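Local coordinates for VirK protein (Legionella pneumophila, PDB 5XTA) that is of unknown function but belongs to the VirK family, has a novel fold and is probably linked to type II secretion, at the interface of chains A and B. Numbering follows the deposited sequence. Chains: chain A/B, VirK protein.

The interface of chains A and B. Residues chain A 14-17; chain B 21, 23, 119.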
ATOM      1  N   ILE A  14     -17.120  -1.273  -7.186  1.00 25.40           N
ATOM      2  CA  ILE A  14     -16.414  -2.320  -6.462  1.00 24.62           C
ATOM      3  C   ILE A  14     -16.483  -3.641  -7.252  1.00 25.72           C
ATOM      4  O   ILE A  14     -15.456  -4.311  -7.492  1.00 25.20           O
ATOM      5  CB  ILE A  14     -16.950  -2.470  -5.035  1.00 23.20           C
ATOM      6  CG1 ILE A  14     -16.659  -1.205  -4.244  1.00 22.32           C
ATOM      7  CG2 ILE A  14     -16.321  -3.699  -4.340  1.00 23.23           C
ATOM      8  CD1 ILE A  14     -17.481  -1.072  -2.994  1.00 23.15           C
ATOM      9  N   ALA A  15     -17.676  -3.969  -7.717  1.00 26.27           N
ATOM     10  CA  ALA A  15     -17.912  -5.206  -8.431  1.00 28.79           C
ATOM     11  C   ALA A  15     -17.135  -5.255  -9.748  1.00 31.61           C
ATOM     12  O   ALA A  15     -16.772  -6.328 -10.199  1.00 31.30           O
ATOM     13  CB  ALA A  15     -19.413  -5.414  -8.660  1.00 29.32           C
ATOM     14  N   GLU A  16     -16.834  -4.079 -10.304  1.00 33.62           N
ATOM     15  CA  GLU A  16     -16.087  -3.945 -11.542  1.00 35.24           C
ATOM     16  C   GLU A  16     -14.596  -3.796 -11.321  1.00 33.45           C
ATOM     17  O   GLU A  16     -13.876  -3.429 -12.248  1.00 31.94           O
ATOM     18  CB  GLU A  16     -16.562  -2.721 -12.317  1.00 40.63           C
ATOM     19  CG  GLU A  16     -17.874  -2.886 -13.056  1.00 46.66           C
ATOM     20  CD  GLU A  16     -18.549  -1.543 -13.359  1.00 51.61           C
ATOM     21  OE1 GLU A  16     -17.848  -0.506 -13.487  1.00 55.05           O
ATOM     22  OE2 GLU A  16     -19.797  -1.516 -13.442  1.00 57.83           O
ATOM     23  N   GLY A  17     -14.108  -4.044 -10.115  1.00 29.71           N
ATOM     24  CA  GLY A  17     -12.678  -3.999  -9.911  1.00 28.01           C
ATOM     25  C   GLY A  17     -12.021  -2.640  -9.804  1.00 26.13           C
ATOM     26  O   GLY A  17     -10.817  -2.585  -9.756  1.00 27.05           O
TER
ATOM     27  N   THR B  21      -6.468  -6.596  -9.620  1.00 20.99           N
ATOM     28  CA  THR B  21      -7.477  -6.552  -8.581  1.00 21.71           C
ATOM     29  C   THR B  21      -8.317  -7.838  -8.611  1.00 21.28           C
ATOM     30  O   THR B  21      -8.766  -8.292  -9.687  1.00 20.62           O
ATOM     31  CB  THR B  21      -8.330  -5.273  -8.688  1.00 22.64           C
ATOM     32  OG1 THR B  21      -7.451  -4.136  -8.590  1.00 22.88           O
ATOM     33  CG2 THR B  21      -9.363  -5.195  -7.584  1.00 22.00           C
ATOM     34  N   VAL B  23     -11.748  -9.659  -7.215  1.00 20.27           N
ATOM     35  CA  VAL B  23     -13.094  -9.387  -6.728  1.00 20.73           C
ATOM     36  C   VAL B  23     -13.784 -10.729  -6.498  1.00 21.18           C
ATOM     37  O   VAL B  23     -13.943 -11.525  -7.431  1.00 21.13           O
ATOM     38  CB  VAL B  23     -13.908  -8.468  -7.662  1.00 21.65           C
ATOM     39  CG1 VAL B  23     -15.287  -8.211  -7.063  1.00 23.74           C
ATOM     40  CG2 VAL B  23     -13.187  -7.129  -7.887  1.00 21.02           C
ATOM     41  N   PHE B 119      -9.380  -8.214 -12.439  1.00 27.71           N
ATOM     42  CA  PHE B 119      -9.314  -6.978 -13.228  1.00 28.67           C
ATOM     43  C   PHE B 119      -7.888  -6.410 -13.290  1.00 29.99           C
ATOM     44  O   PHE B 119      -7.085  -6.538 -12.340  1.00 25.63           O
ATOM     45  CB  PHE B 119     -10.275  -5.923 -12.692  1.00 29.00           C
ATOM     46  CG  PHE B 119     -11.693  -6.384 -12.616  1.00 28.68           C
ATOM     47  CD1 PHE B 119     -12.608  -6.000 -13.586  1.00 30.01           C
ATOM     48  CD2 PHE B 119     -12.095  -7.239 -11.610  1.00 28.22           C
ATOM     49  CE1 PHE B 119     -13.912  -6.453 -13.535  1.00 30.61           C
ATOM     50  CE2 PHE B 119     -13.396  -7.693 -11.545  1.00 28.70           C
ATOM     51  CZ  PHE B 119     -14.304  -7.300 -12.510  1.00 30.21           C
TER
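The C-terminal end of helix 7-15 of chain A, with the turn that follows it, packs against side chains of strands 21-25 and 116-119 of chain B. Chain A offers mainly backbone, chain B side chains. The ring of B:Phe119 lies flat against the peptide between A:Glu16 and A:Gly17. A:Gly17 N sits over the ring centre, 3.9 Å above its plane. A:Glu16 O meets the same face toward the rim, with B:Phe119 CD1 at 3.2 Å. CD2 of B:Phe119 touches A:Gly17 CA at 3.7 Å. The tip, CZ of B:Phe119, reaches A:Ala15 O at 3.5 Å. CG of B:Phe119 is anti to its own carbonyl carbon (chi1 -56°), and the ring turns one face to this peptide. B:Thr21 O lies in plane at the ring edge.

B:Val23 points both methyls at the helix end. Its CG2, anti to the carbonyl carbon, comes 3.6 Å from A:Ile14 O and 3.8 Å from A:Gly17 CA. CG1, anti to the backbone N (chi1 -179°), faces the carbonyl oxygens of A:Ile14 and A:Ala15. B:Thr21 touches more lightly, with CG2 3.7 Å from A:Gly17 O.

No hydrogen bond or salt bridge crosses the patch. A:Gly17 follows the helix in a left-handed turn (phi 77°). Having no side chain, it lets its CA lie against B:Val23 and the ring. The patch joins two copies by packing alone, in an interface without exact two-fold symmetry. It may contribute to assembly or only to crystal packing.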